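Local coordinates for putative exported protein (Peptoclostridium difficile, PDB 5TTA) that is of unknown function but is probably exported, its precursor apparently carrying a signal peptide, and belongs to the DUF5780 family of the E-set clan, at residues L64-Y75 / K170-P180. Numbering follows the deposited sequence.
Sequences LTNSSEKAIMDY and KEYAKQNAIAP
The carbonyl oxygen of I178 is gripped from opposite faces of its plane, by I72 N at 2.9 Å and by the side-chain amide N66 ND2 at 3.0 Å. The backbone bond is nearly straight (168°), whereas the amide comes from above the carbonyl plane at a more bent 141°. I178 N returns a bond to I72 O, which makes I72 and I178 a single antiparallel hydrogen-bonded bridge. N66 holds its amide carbon trans to the backbone N (chi1 -179°), from where it reaches both across the contact and into its own turn: ND2 also donates to K70 O at 2.8 Å, and OD1 accepts from S68 N, an Asx turn, and from S68 OG. Four bonds thus fix the rotation of this amide. P180 lies against the turn, its CB 3.3 Å from S68 O.

Further along, the selenomethionine M73 bends at its last torsion to lay its CE among K170, K174 and A173 on the helix; the approach to A173 CB, 3.5 Å, is tight. A water bridges the two backbones here, donating to M73 O and to A173 O. I178 CD1 meets the edge of the Y75 ring at CE2, 4.2 Å away, while the Y75 hydroxyl bonds to D186. The contact thus sets the end of helix 156-175 and the chain leading to strand 183-189 against the end of strand 58-66, the turn after it and the start of strand 72-82, beside N216, just past strand 205-215.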
# COMPACT_ATOMS: atom_id res chain seq x y z
N LEU A 64 -16.76 13.00 17.86
CA LEU A 64 -15.90 12.21 18.73
C LEU A 64 -14.92 13.07 19.51
O LEU A 64 -14.48 14.15 19.06
CB LEU A 64 -15.09 11.20 17.90
CG LEU A 64 -15.84 10.23 17.00
CD1 LEU A 64 -14.86 9.53 16.05
CD2 LEU A 64 -16.57 9.21 17.86
N THR A 65 -14.54 12.57 20.68
CA THR A 65 -13.50 13.16 21.52
C THR A 65 -12.62 12.02 22.02
O THR A 65 -13.13 11.09 22.64
CB THR A 65 -14.09 13.91 22.73
OG1 THR A 65 -14.86 15.05 22.29
CG2 THR A 65 -12.97 14.37 23.69
N ASN A 66 -11.31 12.08 21.77
CA ASN A 66 -10.35 11.13 22.36
C ASN A 66 -10.06 11.56 23.79
O ASN A 66 -9.22 12.43 24.03
CB ASN A 66 -9.07 11.08 21.54
CG ASN A 66 -8.04 10.09 22.11
OD1 ASN A 66 -8.20 9.55 23.19
ND2 ASN A 66 -6.97 9.86 21.35
N SER A 67 -10.71 10.93 24.76
CA SER A 67 -10.53 11.33 26.15
C SER A 67 -9.35 10.64 26.82
O SER A 67 -9.08 10.93 27.99
CB SER A 67 -11.81 11.05 26.94
OG SER A 67 -12.27 9.73 26.71
N SER A 68 -8.64 9.77 26.13
CA SER A 68 -7.53 9.05 26.73
C SER A 68 -6.22 9.81 26.52
O SER A 68 -6.17 10.85 25.85
CB SER A 68 -7.43 7.63 26.18
OG SER A 68 -6.79 7.61 24.92
N GLU A 69 -5.15 9.26 27.08
CA GLU A 69 -3.82 9.84 26.93
C GLU A 69 -3.05 9.25 25.76
O GLU A 69 -1.87 9.57 25.58
CB GLU A 69 -3.04 9.66 28.23
CG GLU A 69 -3.62 10.46 29.38
CD GLU A 69 -2.89 10.22 30.70
OE1 GLU A 69 -2.59 9.05 31.01
OE2 GLU A 69 -2.60 11.22 31.41
N LYS A 70 -3.69 8.43 24.94
CA LYS A 70 -3.03 7.73 23.85
C LYS A 70 -3.71 8.07 22.54
O LYS A 70 -4.93 8.25 22.50
CB LYS A 70 -3.08 6.21 24.07
CG LYS A 70 -2.38 5.75 25.34
CD LYS A 70 -2.59 4.25 25.53
CE LYS A 70 -3.88 3.95 26.29
NZ LYS A 70 -4.09 2.48 26.53
N ALA A 71 -2.91 8.16 21.48
CA ALA A 71 -3.44 8.37 20.14
C ALA A 71 -4.21 7.14 19.67
O ALA A 71 -3.78 6.00 19.88
CB ALA A 71 -2.30 8.67 19.18
N ILE A 72 -5.34 7.36 18.99
CA ILE A 72 -6.22 6.29 18.55
C ILE A 72 -6.02 6.07 17.05
O ILE A 72 -6.34 6.93 16.22
CB ILE A 72 -7.69 6.60 18.88
CG1 ILE A 72 -7.91 6.48 20.40
CG2 ILE A 72 -8.65 5.68 18.09
CD1 ILE A 72 -9.21 7.08 20.90
N MSE A 73 -5.48 4.90 16.69
CA MSE A 73 -5.20 4.61 15.29
C MSE A 73 -6.34 3.90 14.57
O MSE A 73 -6.40 3.97 13.34
CB MSE A 73 -3.90 3.79 15.15
CG MSE A 73 -4.04 2.30 15.30
SE MSE A 73 -2.29 1.42 15.11
CE MSE A 73 -2.00 1.77 13.28
N ASP A 74 -7.25 3.23 15.29
CA ASP A 74 -8.39 2.59 14.65
C ASP A 74 -9.54 2.50 15.65
O ASP A 74 -9.35 2.61 16.86
CB ASP A 74 -8.02 1.19 14.10
CG ASP A 74 -9.01 0.66 13.03
OD1 ASP A 74 -9.91 1.40 12.58
OD2 ASP A 74 -8.87 -0.51 12.64
N TYR A 75 -10.76 2.38 15.13
CA TYR A 75 -11.91 2.19 16.00
C TYR A 75 -12.95 1.37 15.26
O TYR A 75 -12.88 1.21 14.04
CB TYR A 75 -12.52 3.53 16.50
CG TYR A 75 -13.01 4.48 15.41
CD1 TYR A 75 -14.04 4.11 14.53
CD2 TYR A 75 -12.49 5.76 15.30
CE1 TYR A 75 -14.50 4.98 13.55
CE2 TYR A 75 -12.94 6.64 14.34
CZ TYR A 75 -13.95 6.24 13.46
OH TYR A 75 -14.39 7.13 12.50
N LYS A 170 0.31 0.08 8.70
CA LYS A 170 0.22 0.43 10.11
C LYS A 170 0.86 1.79 10.39
O LYS A 170 0.31 2.58 11.16
CB LYS A 170 0.87 -0.67 10.96
CG LYS A 170 0.73 -0.48 12.45
CD LYS A 170 1.17 -1.73 13.22
CE LYS A 170 2.68 -1.87 13.27
NZ LYS A 170 3.32 -0.85 14.17
N GLU A 171 2.00 2.10 9.75
CA GLU A 171 2.65 3.38 10.02
C GLU A 171 1.82 4.56 9.52
O GLU A 171 1.72 5.59 10.20
CB GLU A 171 4.06 3.42 9.41
CG GLU A 171 5.14 2.73 10.25
CD GLU A 171 5.49 3.48 11.54
OE1 GLU A 171 4.84 4.50 11.86
OE2 GLU A 171 6.42 3.04 12.25
N TYR A 172 1.22 4.43 8.33
CA TYR A 172 0.34 5.47 7.82
C TYR A 172 -0.82 5.71 8.78
O TYR A 172 -1.13 6.86 9.13
CB TYR A 172 -0.16 5.08 6.43
CG TYR A 172 -1.26 5.96 5.86
CD1 TYR A 172 -0.96 7.09 5.11
CD2 TYR A 172 -2.60 5.64 6.06
CE1 TYR A 172 -1.98 7.90 4.58
CE2 TYR A 172 -3.62 6.43 5.53
CZ TYR A 172 -3.30 7.56 4.80
OH TYR A 172 -4.31 8.34 4.28
N ALA A 173 -1.46 4.63 9.24
CA ALA A 173 -2.57 4.77 10.18
C ALA A 173 -2.12 5.43 11.48
O ALA A 173 -2.88 6.21 12.07
CB ALA A 173 -3.19 3.39 10.45
N LYS A 174 -0.90 5.16 11.94
CA LYS A 174 -0.40 5.82 13.14
C LYS A 174 -0.22 7.32 12.92
O LYS A 174 -0.53 8.14 13.79
CB LYS A 174 0.90 5.17 13.60
CG LYS A 174 0.65 4.00 14.58
CD LYS A 174 1.58 2.79 14.37
CE LYS A 174 2.93 2.93 15.05
NZ LYS A 174 3.85 3.86 14.34
N GLN A 175 0.24 7.71 11.73
CA GLN A 175 0.39 9.13 11.44
C GLN A 175 -0.95 9.83 11.33
O GLN A 175 -1.04 11.04 11.57
CB GLN A 175 1.21 9.29 10.17
CG GLN A 175 2.62 8.75 10.30
CD GLN A 175 3.42 8.92 9.03
OE1 GLN A 175 3.35 9.96 8.38
NE2 GLN A 175 4.18 7.89 8.66
N ASN A 176 -2.01 9.10 10.96
CA ASN A 176 -3.36 9.65 10.87
C ASN A 176 -4.19 9.44 12.13
O ASN A 176 -5.41 9.58 12.07
CB ASN A 176 -4.09 9.03 9.68
CG ASN A 176 -3.61 9.56 8.38
OD1 ASN A 176 -3.82 10.74 8.07
ND2 ASN A 176 -2.95 8.72 7.60
N ALA A 177 -3.57 9.12 13.26
CA ALA A 177 -4.34 8.79 14.46
C ALA A 177 -5.03 10.04 15.04
O ALA A 177 -4.60 11.18 14.83
CB ALA A 177 -3.44 8.16 15.51
N ILE A 178 -6.11 9.80 15.79
CA ILE A 178 -6.77 10.85 16.55
C ILE A 178 -5.94 11.10 17.81
O ILE A 178 -5.79 10.22 18.65
CB ILE A 178 -8.21 10.47 16.92
CG1 ILE A 178 -9.03 10.14 15.67
CG2 ILE A 178 -8.86 11.61 17.66
CD1 ILE A 178 -10.40 9.52 15.94
N ALA A 179 -5.40 12.32 17.93
CA ALA A 179 -4.47 12.65 19.01
C ALA A 179 -5.22 12.73 20.34
O ALA A 179 -6.43 12.96 20.35
CB ALA A 179 -3.77 13.97 18.71
N PRO A 180 -4.52 12.54 21.47
CA PRO A 180 -5.20 12.68 22.77
C PRO A 180 -5.81 14.08 22.92
O PRO A 180 -5.20 15.08 22.56
CB PRO A 180 -4.08 12.45 23.80
CG PRO A 180 -3.01 11.72 23.07
CD PRO A 180 -3.12 12.12 21.61
O HOH W 1 -5.60 5.96 11.76